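Capsular polysaccharide biosynthesis protein (Burkholderia pseudomallei, PDB 4BQN) binds coenzyme A and probably acts as an acetyltransferase in the biosynthesis of the bacterial capsular polysaccharide. Local coordinates at residues 8-11 / 15-18; 21-26 / 209-214; 47-52 / 74-79; 61-66 / 84-89. The protein carries 1 engineered substitution. All blocks are in the same frame, centred on the assembly; numbering follows the deposited sequence.

In the fold
From the N terminus, interaction 1 closes first: strand 6-11 turns through three residues into helix 15-24 and packs against its start. The same helix then enters interaction 2, where its last turns meet helix 204-217 and close a loop of 182 residues. Interactions 3 and 4 both nest inside that loop. Their segments alternate along the chain, so the two cross: helix 46-56 meets the turn at 74-79, and strand 62-65 meets the loop at 84-89. The parallel sheet joins the set, with strands 6-11 and 62-65 as neighbours. Tyr11 links interaction 1 to interaction 3 through Tyr77, and Leu23 touches Leu64 between interactions 2 and 4.

Interaction 1 of 4, residues 8-11 / 15-18; sequences YSVY and QAPA
Ala16 sets its methyl group against the end of strand 6-11, where Val10 and the backbone of Tyr11 receive it. The tight part is small: Ala16 CB lies 3.5 Å from Tyr11 C and 3.7 Å from Val10 CG1. That same valine methyl also lies 3.5 Å from Ala16 O, bridging the alanine's side chain and its carbonyl. Val10 reaches both because CG1 stands opposite its own backbone N (chi1 -165°), while CG2 is turned back beside that N. The segments form the first strand-turn-helix unit of the parallel sheet, with the chain reversing in three residues between the strand end and the first turn of helix 15-24. Cys14, in this turn, is a covalent attachment point for coenzyme A in a structure of this protein, and Gln15 touches the bound coenzyme A. The contact thins quickly on its other flanks. Pro17, partly exposed, points away from the strand. The Tyr11 side chain leaves on the far side of the strand, its OH hydrogen-bonded to Tyr77 O. Farther along helix 15-24, Leu19 and Ala20 continue the cover over Val10.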
loop_
_atom_site.group_PDB
_atom_site.type_symbol
_atom_site.label_atom_id
_atom_site.label_comp_id
_atom_site.label_asym_id
_atom_site.label_seq_id
_atom_site.Cartn_x
_atom_site.Cartn_y
_atom_site.Cartn_z
ATOM N N TYR A 8 13.393 19.856 -1.503
ATOM C CA TYR A 8 13.024 18.517 -1.934
ATOM C C TYR A 8 11.537 18.403 -2.137
ATOM O O TYR A 8 10.754 19.192 -1.600
ATOM C CB TYR A 8 13.516 17.436 -0.949
ATOM C CG TYR A 8 12.611 17.114 0.219
ATOM C CD1 TYR A 8 12.404 18.034 1.244
ATOM C CD2 TYR A 8 11.984 15.877 0.309
ATOM C CE1 TYR A 8 11.584 17.730 2.315
ATOM C CE2 TYR A 8 11.168 15.561 1.383
ATOM C CZ TYR A 8 10.965 16.486 2.375
ATOM O OH TYR A 8 10.136 16.149 3.432
ATOM N N SER A 9 11.154 17.403 -2.917
ATOM C CA SER A 9 9.759 17.021 -3.008
ATOM C C SER A 9 9.676 15.515 -2.951
ATOM O O SER A 9 10.678 14.822 -3.173
ATOM C CB SER A 9 9.137 17.523 -4.303
ATOM O OG SER A 9 7.735 17.361 -4.253
ATOM N N VAL A 10 8.478 15.015 -2.653
ATOM C CA VAL A 10 8.211 13.577 -2.665
ATOM C C VAL A 10 7.000 13.323 -3.564
ATOM O O VAL A 10 5.895 13.821 -3.295
ATOM C CB VAL A 10 7.953 12.985 -1.258
ATOM C CG1 VAL A 10 8.065 11.469 -1.322
ATOM C CG2 VAL A 10 8.941 13.520 -0.215
ATOM N N TYR A 11 7.214 12.557 -4.630
ATOM C CA TYR A 11 6.142 12.263 -5.565
ATOM C C TYR A 11 5.905 10.765 -5.634
ATOM O O TYR A 11 6.851 9.978 -5.682
ATOM C CB TYR A 11 6.488 12.756 -6.962
ATOM C CG TYR A 11 5.463 12.368 -7.989
ATOM C CD1 TYR A 11 4.230 13.011 -8.046
ATOM C CD2 TYR A 11 5.729 11.349 -8.903
ATOM C CE1 TYR A 11 3.290 12.651 -8.995
ATOM C CE2 TYR A 11 4.789 10.977 -9.863
ATOM C CZ TYR A 11 3.566 11.638 -9.904
ATOM O OH TYR A 11 2.647 11.290 -10.880
ATOM N N GLN A 15 1.517 7.238 -0.403
ATOM C CA GLN A 15 2.637 7.059 0.515
ATOM C C GLN A 15 3.627 8.207 0.443
ATOM O O GLN A 15 4.371 8.425 1.412
ATOM C CB GLN A 15 3.355 5.738 0.218
ATOM C CG GLN A 15 2.436 4.536 0.447
ATOM C CD GLN A 15 2.959 3.241 -0.145
ATOM O OE1 GLN A 15 4.123 3.139 -0.575
ATOM N NE2 GLN A 15 2.099 2.224 -0.153
ATOM N N ALA A 16 3.634 8.938 -0.682
ATOM C CA ALA A 16 4.592 10.021 -0.870
ATOM C C ALA A 16 4.353 11.209 0.081
ATOM O O ALA A 16 5.275 11.588 0.803
ATOM C CB ALA A 16 4.699 10.408 -2.339
ATOM N N PRO A 17 3.124 11.768 0.145
ATOM C CA PRO A 17 2.899 12.825 1.130
ATOM C C PRO A 17 3.131 12.319 2.565
ATOM O O PRO A 17 3.623 13.072 3.412
ATOM C CB PRO A 17 1.434 13.222 0.870
ATOM C CG PRO A 17 1.251 12.927 -0.600
ATOM C CD PRO A 17 1.988 11.638 -0.792
ATOM N N ALA A 18 2.797 11.052 2.824
ATOM C CA ALA A 18 3.003 10.469 4.157
ATOM C C ALA A 18 4.486 10.413 4.499
ATOM O O ALA A 18 4.877 10.754 5.624
ATOM C CB ALA A 18 2.388 9.081 4.245
#

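Interaction 2 of 4, residues 21-26 / 209-214; sequences KMLNSC and EIAARC
Two helices pack across each other here through apolar side chains, the last turns of helix 15-24 on the middle of helix 204-217, an alanine methyl meeting a methionine and a leucine. The Ala211 methyl is the focus: its CB lies 3.7 Å from Met22 CG and 3.9 Å from Leu23 CD2. With so short a side chain at this point, the backbones come close, and the CA atoms of Leu23 and Ala211 are 5.9 Å apart. Leu23 starts out alongside the other helix rather than at it, and its branch end closes the gap: CD2 rests 3.6 Å from Ala211 O. More loosely, Leu23 CD2 lies 4.4 Å from Cys214 CB. In Met22, CG stands opposite the backbone N (chi1 -170° in one of two conformers), which sends this atom out toward Ala211. Helix 15-24 lies on one side of the parallel sheet, as in alpha/beta folds, with Leu23 CD1 touching Leu64 of strand 62-65; helix 204-217 packs on that helix, and Phe227 lies against both Met22 and Ala211. Just past Leu23 the chain turns, and Ser25 OG donates to Met22 O over 2.7 Å on a lone pair in the carbonyl plane; the same oxygen also accepts from Ser25 N. On the partly exposed flank of helix 204-217, Arg213 grips Glu209 side-on, NE and NH2 both reaching OE2, which lies in the guanidinium plane.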
loop_
_atom_site.group_PDB
_atom_site.type_symbol
_atom_site.label_atom_id
_atom_site.label_comp_id
_atom_site.label_asym_id
_atom_site.label_seq_id
_atom_site.Cartn_x
_atom_site.Cartn_y
_atom_site.Cartn_z
ATOM N N LYS A 21 5.745 13.916 5.325
ATOM C CA LYS A 21 5.311 14.277 6.670
ATOM C C LYS A 21 6.248 13.635 7.705
ATOM O O LYS A 21 6.663 14.276 8.679
ATOM C CB LYS A 21 3.857 13.844 6.885
ATOM C CG LYS A 21 3.195 14.384 8.144
ATOM C CD LYS A 21 2.769 15.842 8.008
ATOM C CE LYS A 21 1.465 15.992 7.240
ATOM N NZ LYS A 21 1.093 17.428 7.103
ATOM N N MET A 22 6.580 12.365 7.489
ATOM C CA MET A 22 7.437 11.664 8.430
ATOM C C MET A 22 8.840 12.265 8.442
ATOM O O MET A 22 9.370 12.551 9.509
ATOM C CB MET A 22 7.467 10.169 8.086
ATOM C CG MET A 22 8.138 9.294 9.132
ATOM S SD MET A 22 7.334 9.368 10.736
ATOM C CE MET A 22 5.916 8.302 10.476
ATOM N N LEU A 23 9.429 12.468 7.263
ATOM C CA LEU A 23 10.764 13.076 7.180
ATOM C C LEU A 23 10.833 14.452 7.835
ATOM O O LEU A 23 11.777 14.743 8.586
ATOM C CB LEU A 23 11.241 13.163 5.735
ATOM C CG LEU A 23 11.646 11.815 5.118
ATOM C CD1 LEU A 23 11.732 11.964 3.602
ATOM C CD2 LEU A 23 12.962 11.292 5.704
ATOM N N ASN A 24 9.812 15.276 7.600
ATOM C CA ASN A 24 9.773 16.622 8.172
ATOM C C ASN A 24 9.721 16.603 9.696
ATOM O O ASN A 24 10.079 17.585 10.332
ATOM C CB ASN A 24 8.569 17.390 7.627
ATOM C CG ASN A 24 8.773 17.867 6.202
ATOM O OD1 ASN A 24 9.866 17.767 5.635
ATOM N ND2 ASN A 24 7.711 18.412 5.616
ATOM N N SER A 25 9.282 15.485 10.274
ATOM C CA SER A 25 9.203 15.349 11.733
ATOM C C SER A 25 10.533 14.983 12.404
ATOM O O SER A 25 10.606 14.959 13.629
ATOM C CB SER A 25 8.107 14.343 12.129
ATOM O OG SER A 25 8.574 13.003 12.101
ATOM N N CYS A 26 11.569 14.725 11.611
ATOM C CA CYS A 26 12.915 14.478 12.124
ATOM C C CYS A 26 13.680 15.802 12.156
ATOM O O CYS A 26 13.915 16.402 11.099
ATOM C CB CYS A 26 13.645 13.481 11.228
ATOM S SG CYS A 26 15.384 13.269 11.687
ATOM N N GLU A 209 10.308 3.381 9.324
ATOM C CA GLU A 209 11.409 2.576 8.806
ATOM C C GLU A 209 11.845 3.045 7.414
ATOM O O GLU A 209 13.045 3.222 7.162
ATOM C CB GLU A 209 11.070 1.078 8.794
ATOM C CG GLU A 209 12.315 0.207 8.740
ATOM C CD GLU A 209 13.174 0.322 9.993
ATOM O OE1 GLU A 209 12.624 0.517 11.105
ATOM O OE2 GLU A 209 14.415 0.233 9.878
ATOM N N ILE A 210 10.889 3.260 6.508
ATOM C CA ILE A 210 11.249 3.703 5.154
ATOM C C ILE A 210 11.850 5.112 5.177
ATOM O O ILE A 210 12.814 5.382 4.456
ATOM C CB ILE A 210 10.075 3.563 4.140
ATOM C CG1 ILE A 210 10.538 3.761 2.701
ATOM C CG2 ILE A 210 8.936 4.506 4.453
ATOM C CD1 ILE A 210 11.445 2.672 2.215
ATOM N N ALA A 211 11.311 5.999 6.018
ATOM C CA ALA A 211 11.888 7.341 6.168
ATOM C C ALA A 211 13.343 7.241 6.661
ATOM O O ALA A 211 14.215 7.966 6.184
ATOM C CB ALA A 211 11.054 8.177 7.119
ATOM N N ALA A 212 13.607 6.344 7.611
ATOM C CA ALA A 212 14.976 6.112 8.069
ATOM C C ALA A 212 15.885 5.679 6.917
ATOM O O ALA A 212 17.015 6.181 6.796
ATOM C CB ALA A 212 14.994 5.089 9.194
ATOM N N ARG A 213 15.414 4.771 6.058
ATOM C CA ARG A 213 16.237 4.323 4.933
ATOM C C ARG A 213 16.493 5.454 3.948
ATOM O O ARG A 213 17.565 5.519 3.357
ATOM C CB ARG A 213 15.657 3.096 4.230
ATOM C CG ARG A 213 15.239 1.933 5.136
ATOM C CD ARG A 213 16.275 1.533 6.185
ATOM N NE ARG A 213 15.724 0.517 7.087
ATOM C CZ ARG A 213 15.635 -0.787 6.818
ATOM N NH1 ARG A 213 16.085 -1.284 5.659
ATOM N NH2 ARG A 213 15.099 -1.604 7.729
ATOM N N CYS A 214 15.528 6.348 3.777
ATOM C CA CYS A 214 15.758 7.523 2.961
ATOM C C CYS A 214 16.882 8.373 3.551
ATOM O O CYS A 214 17.762 8.831 2.829
ATOM C CB CYS A 214 14.492 8.366 2.859
ATOM S SG CYS A 214 13.185 7.620 1.881
#

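Interaction 3 of 4, residues 47-52 / 74-79; sequences EQIDRH and GEKYSS
Ile49 has an unusual first torsion, chi1 -148°, which leaves CG2 between the backbone N and the carbonyl carbon and turns it to the Tyr77 ring, while CG1 reaches the backbone of Lys76. Beyond CG the Lys76 chain is fully extended and runs from the turn toward helix 46-56, where Asp50, its CG anti to the carbonyl carbon (chi1 -77°), brings its carboxylate to meet the ammonium group. The apolar half is carried by Ile49: CG2 lies obliquely by the ring, 3.7 Å from Tyr77 CE1, and 3.9 Å from Lys76 CB, while CG1 comes within 3.4 Å of Lys76 O. The polar half is a salt bridge, Lys76 NZ to Asp50 OD1 at 2.8 Å, made on the syn lone pair of that oxygen; OD2 stands farther off, at 3.4 Å from NZ. One water donates to both Ile49 O and Lys76 O, bridging helix and turn. The turn, a short 3-10 segment between helices 70-73 and 79-83 in the crossover from strand 62-65 to strand 91-94, is braced by Ser78, whose OG and N both bond Glu75 O. Tyr77 O accepts from Tyr11 OH of strand 6-11, Arg73 makes a cation-pi contact with the ring, and the Tyr77 side chain is about 9 Å from the bound coenzyme A. The ion pair lies on the partly exposed side, next to the buried Ile49-Tyr77 contact. Glu46 gives the ammonium a second acidic partner, and two carboxylates around it probably keep Lys76 charged.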
loop_
_atom_site.group_PDB
_atom_site.type_symbol
_atom_site.label_atom_id
_atom_site.label_comp_id
_atom_site.label_asym_id
_atom_site.label_seq_id
_atom_site.Cartn_x
_atom_site.Cartn_y
_atom_site.Cartn_z
ATOM N N GLU A 47 -3.039 20.438 -14.965
ATOM C CA GLU A 47 -2.513 21.768 -14.732
ATOM C C GLU A 47 -1.440 21.714 -13.639
ATOM O O GLU A 47 -0.378 22.333 -13.766
ATOM C CB GLU A 47 -3.646 22.732 -14.365
ATOM C CG GLU A 47 -4.567 23.096 -15.527
ATOM C CD GLU A 47 -5.451 21.949 -16.005
ATOM O OE1 GLU A 47 -5.838 21.083 -15.186
ATOM O OE2 GLU A 47 -5.772 21.919 -17.214
ATOM N N GLN A 48 -1.698 20.947 -12.585
ATOM C CA GLN A 48 -0.732 20.828 -11.487
ATOM C C GLN A 48 0.551 20.140 -11.921
ATOM O O GLN A 48 1.653 20.608 -11.611
ATOM C CB GLN A 48 -1.336 20.098 -10.294
ATOM C CG GLN A 48 -2.363 20.946 -9.567
ATOM C CD GLN A 48 -3.228 20.164 -8.611
ATOM O OE1 GLN A 48 -3.346 18.947 -8.696
ATOM N NE2 GLN A 48 -3.875 20.880 -7.702
ATOM N N ILE A 49 0.412 19.033 -12.639
ATOM C CA ILE A 49 1.599 18.286 -13.052
ATOM C C ILE A 49 2.448 19.061 -14.062
ATOM O O ILE A 49 3.695 18.992 -14.027
ATOM C CB ILE A 49 1.264 16.836 -13.494
ATOM C CG1 ILE A 49 2.430 15.905 -13.155
ATOM C CG2 ILE A 49 0.870 16.761 -14.966
ATOM C CD1 ILE A 49 2.557 15.587 -11.675
ATOM N N ASP A 50 1.771 19.816 -14.939
ATOM C CA ASP A 50 2.456 20.718 -15.874
ATOM C C ASP A 50 3.275 21.759 -15.113
ATOM O O ASP A 50 4.443 22.006 -15.441
ATOM C CB ASP A 50 1.450 21.458 -16.764
ATOM C CG ASP A 50 0.892 20.602 -17.899
ATOM O OD1 ASP A 50 1.412 19.507 -18.212
ATOM O OD2 ASP A 50 -0.095 21.062 -18.511
ATOM N N ARG A 51 2.671 22.360 -14.087
ATOM C CA ARG A 51 3.325 23.395 -13.292
ATOM C C ARG A 51 4.540 22.820 -12.558
ATOM O O ARG A 51 5.597 23.451 -12.476
ATOM C CB ARG A 51 2.316 23.976 -12.302
ATOM C CG ARG A 51 2.775 25.223 -11.557
ATOM C CD ARG A 51 1.637 25.871 -10.766
ATOM N NE ARG A 51 0.321 25.497 -11.289
ATOM C CZ ARG A 51 -0.588 24.784 -10.624
ATOM N NH1 ARG A 51 -0.354 24.378 -9.383
ATOM N NH2 ARG A 51 -1.741 24.483 -11.204
ATOM N N HIS A 52 4.389 21.609 -12.021
ATOM C CA HIS A 52 5.505 21.014 -11.307
ATOM C C HIS A 52 6.667 20.720 -12.241
ATOM O O HIS A 52 7.814 20.904 -11.847
ATOM C CB HIS A 52 5.088 19.755 -10.560
ATOM C CG HIS A 52 4.211 20.034 -9.386
ATOM N ND1 HIS A 52 4.530 20.973 -8.426
ATOM C CD2 HIS A 52 3.024 19.501 -9.018
ATOM C CE1 HIS A 52 3.570 21.010 -7.519
ATOM N NE2 HIS A 52 2.645 20.124 -7.855
ATOM N N GLY A 74 -0.624 8.401 -18.167
ATOM C CA GLY A 74 0.049 9.113 -19.250
ATOM C C GLY A 74 1.464 9.509 -18.879
ATOM O O GLY A 74 1.835 9.536 -17.703
ATOM N N GLU A 75 2.248 9.853 -19.895
ATOM C CA GLU A 75 3.636 10.249 -19.694
ATOM C C GLU A 75 3.837 11.330 -18.634
ATOM O O GLU A 75 4.816 11.270 -17.888
ATOM C CB GLU A 75 4.234 10.714 -21.020
ATOM C CG GLU A 75 5.725 11.014 -20.937
ATOM C CD GLU A 75 6.320 11.454 -22.250
ATOM O OE1 GLU A 75 5.657 12.209 -22.985
ATOM O OE2 GLU A 75 7.463 11.046 -22.529
ATOM N N LYS A 76 2.939 12.317 -18.578
ATOM C CA LYS A 76 3.152 13.478 -17.701
ATOM C C LYS A 76 3.252 13.113 -16.220
ATOM O O LYS A 76 3.859 13.853 -15.451
ATOM C CB LYS A 76 2.046 14.525 -17.897
ATOM C CG LYS A 76 2.078 15.230 -19.237
ATOM C CD LYS A 76 0.994 16.296 -19.290
ATOM C CE LYS A 76 1.130 17.146 -20.534
ATOM N NZ LYS A 76 0.183 18.279 -20.435
ATOM N N TYR A 77 2.627 11.993 -15.825
ATOM C CA TYR A 77 2.589 11.560 -14.426
ATOM C C TYR A 77 3.637 10.493 -14.134
ATOM O O TYR A 77 3.771 10.050 -12.992
ATOM C CB TYR A 77 1.196 11.026 -14.077
ATOM C CG TYR A 77 0.110 12.025 -14.390
ATOM C CD1 TYR A 77 -0.223 13.025 -13.479
ATOM C CD2 TYR A 77 -0.558 11.997 -15.616
ATOM C CE1 TYR A 77 -1.195 13.961 -13.769
ATOM C CE2 TYR A 77 -1.530 12.934 -15.918
ATOM C CZ TYR A 77 -1.842 13.915 -14.983
ATOM O OH TYR A 77 -2.801 14.863 -15.254
ATOM N N SER A 78 4.361 10.061 -15.165
ATOM C CA SER A 78 5.319 8.965 -15.011
ATOM C C SER A 78 6.600 9.421 -14.318
ATOM O O SER A 78 7.056 10.563 -14.502
ATOM C CB SER A 78 5.624 8.315 -16.359
ATOM O OG SER A 78 6.414 9.171 -17.170
ATOM N N SER A 79 7.179 8.538 -13.508
ATOM C CA SER A 79 8.389 8.904 -12.781
ATOM C C SER A 79 9.573 9.200 -13.705
ATOM O O SER A 79 10.346 10.119 -13.441
ATOM C CB SER A 79 8.746 7.838 -11.743
ATOM O OG SER A 79 8.802 6.541 -12.320
HETATM O O HOH W 1 4.476 16.670 -16.069
#

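Interaction 4 of 4, residues 61-66 / 84-89; sequences DLFLYQ and NSMPPG
Met86 reaches from the loop at 84-89 to the start of strand 62-65, its sulfur 3.6 Å from Phe63 CB. The thioether chain is bent at chi2 and chi3, so that the terminal methyl curls along the strand backbone: CE is 3.9 Å from Phe63 N and 4.1 Å from Asp61 O. Met86 is deposited in two conformers, and these distances belong to one of them. The sulfur also makes a Met-aromatic contact of the oblique kind, with SD 5.3 Å from the Phe63 ring centroid and 49° off the ring normal. In Phe63, CG lies anti to the backbone N (chi1 -175°) and turns the ring away, which leaves the sulfur by CB and meeting the ring only obliquely. This loop closes the beta-alpha-beta crossover in which strand 62-65 passes through helices 70-73 and 79-83 to the neighbouring parallel strand 91-94, and Met86 packs back on the strand where the crossover began. In the next shell, Tyr65 CB lies over one face of the Phe63 ring, toward its rim, 3.7 Å above the plane. Phe63 O lies in the plane of the Tyr65 ring, at its edge. Leu82 and Arg83 of helix 79-83 touch the phenyl group, and Ile57 and Leu60 pack on Met86. Farther out, backbone hydrogen bonds tie Phe63 and Asp61 to Asn91, while Asp61 OD2 accepts from Lys7 N at the beginning of strand 6-11.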
loop_
_atom_site.group_PDB
_atom_site.type_symbol
_atom_site.label_atom_id
_atom_site.label_comp_id
_atom_site.label_asym_id
_atom_site.label_seq_id
_atom_site.Cartn_x
_atom_site.Cartn_y
_atom_site.Cartn_z
ATOM N N ASP A 61 16.777 20.247 -5.196
ATOM C CA ASP A 61 18.018 19.550 -4.887
ATOM C C ASP A 61 17.793 18.044 -4.810
ATOM O O ASP A 61 18.683 17.262 -5.160
ATOM C CB ASP A 61 18.597 20.063 -3.572
ATOM C CG ASP A 61 18.959 21.522 -3.644
ATOM O OD1 ASP A 61 19.983 21.832 -4.278
ATOM O OD2 ASP A 61 18.213 22.345 -3.088
ATOM N N LEU A 62 16.605 17.650 -4.350
ATOM C CA LEU A 62 16.283 16.242 -4.133
ATOM C C LEU A 62 14.863 15.939 -4.583
ATOM O O LEU A 62 13.935 16.659 -4.218
ATOM C CB LEU A 62 16.439 15.901 -2.653
ATOM C CG LEU A 62 15.945 14.525 -2.174
ATOM C CD1 LEU A 62 16.731 13.384 -2.806
ATOM C CD2 LEU A 62 15.976 14.442 -0.651
ATOM N N PHE A 63 14.708 14.865 -5.357
ATOM C CA PHE A 63 13.399 14.384 -5.786
ATOM C C PHE A 63 13.313 12.950 -5.283
ATOM O O PHE A 63 13.992 12.064 -5.805
ATOM C CB PHE A 63 13.293 14.448 -7.314
ATOM C CG PHE A 63 11.940 14.084 -7.886
ATOM C CD1 PHE A 63 10.771 14.710 -7.462
ATOM C CD2 PHE A 63 11.851 13.144 -8.914
ATOM C CE1 PHE A 63 9.539 14.381 -8.022
ATOM C CE2 PHE A 63 10.625 12.809 -9.477
ATOM C CZ PHE A 63 9.465 13.431 -9.035
ATOM N N LEU A 64 12.546 12.755 -4.213
ATOM C CA LEU A 64 12.247 11.410 -3.719
ATOM C C LEU A 64 10.962 10.993 -4.389
ATOM O O LEU A 64 9.977 11.714 -4.353
ATOM C CB LEU A 64 12.056 11.400 -2.201
ATOM C CG LEU A 64 13.286 11.525 -1.307
ATOM C CD1 LEU A 64 12.876 11.809 0.131
ATOM C CD2 LEU A 64 14.161 10.279 -1.381
ATOM N N TYR A 65 10.968 9.829 -5.026
ATOM C CA TYR A 65 9.791 9.457 -5.789
ATOM C C TYR A 65 9.587 7.959 -5.787
ATOM O O TYR A 65 10.540 7.185 -5.637
ATOM C CB TYR A 65 9.906 9.975 -7.243
ATOM C CG TYR A 65 10.964 9.250 -8.033
ATOM C CD1 TYR A 65 12.313 9.627 -7.952
ATOM C CD2 TYR A 65 10.631 8.142 -8.806
ATOM C CE1 TYR A 65 13.296 8.924 -8.636
ATOM C CE2 TYR A 65 11.607 7.430 -9.495
ATOM C CZ TYR A 65 12.929 7.824 -9.395
ATOM O OH TYR A 65 13.882 7.117 -10.083
ATOM N N GLN A 66 8.346 7.550 -5.993
ATOM C CA GLN A 66 8.053 6.147 -6.208
ATOM C C GLN A 66 7.875 5.896 -7.693
ATOM O O GLN A 66 7.412 6.784 -8.424
ATOM C CB GLN A 66 6.788 5.756 -5.450
ATOM C CG GLN A 66 6.948 5.947 -3.948
ATOM C CD GLN A 66 5.745 5.508 -3.153
ATOM O OE1 GLN A 66 4.632 5.970 -3.394
ATOM N NE2 GLN A 66 5.958 4.620 -2.182
ATOM N N ASN A 84 13.289 13.344 -15.258
ATOM C CA ASN A 84 14.066 13.898 -16.367
ATOM C C ASN A 84 14.214 15.418 -16.322
ATOM O O ASN A 84 15.160 15.965 -16.900
ATOM C CB ASN A 84 13.459 13.470 -17.704
ATOM C CG ASN A 84 14.321 13.858 -18.883
ATOM O OD1 ASN A 84 15.451 13.397 -19.013
ATOM N ND2 ASN A 84 13.786 14.708 -19.753
ATOM N N SER A 85 13.302 16.094 -15.626
ATOM C CA SER A 85 13.326 17.553 -15.543
ATOM C C SER A 85 14.149 18.099 -14.376
ATOM O O SER A 85 14.204 19.318 -14.157
ATOM C CB SER A 85 11.902 18.102 -15.507
ATOM O OG SER A 85 11.352 18.078 -16.810
ATOM N N MET A 86 14.801 17.211 -13.621
ATOM C CA MET A 86 15.706 17.631 -12.543
ATOM C C MET A 86 16.878 18.458 -13.071
ATOM O O MET A 86 17.367 18.214 -14.174
ATOM C CB MET A 86 16.239 16.421 -11.776
ATOM C CG MET A 86 15.221 15.818 -10.812
ATOM S SD MET A 86 14.842 16.910 -9.427
ATOM C CE MET A 86 16.297 16.694 -8.408
ATOM N N PRO A 87 17.346 19.437 -12.278
ATOM C CA PRO A 87 18.484 20.240 -12.722
ATOM C C PRO A 87 19.796 19.449 -12.611
ATOM O O PRO A 87 19.832 18.442 -11.889
ATOM C CB PRO A 87 18.488 21.396 -11.726
ATOM C CG PRO A 87 17.960 20.784 -10.477
ATOM C CD PRO A 87 16.863 19.875 -10.952
ATOM N N PRO A 88 20.844 19.894 -13.332
ATOM C CA PRO A 88 22.189 19.377 -13.117
ATOM C C PRO A 88 22.572 19.458 -11.640
ATOM O O PRO A 88 22.321 20.471 -10.980
ATOM C CB PRO A 88 23.059 20.322 -13.946
ATOM C CG PRO A 88 22.173 20.743 -15.066
ATOM C CD PRO A 88 20.776 20.788 -14.505
ATOM N N GLY A 89 23.145 18.381 -11.119
ATOM C CA GLY A 89 23.542 18.344 -9.719
ATOM C C GLY A 89 22.415 17.984 -8.768
ATOM O O GLY A 89 22.667 17.752 -7.582
#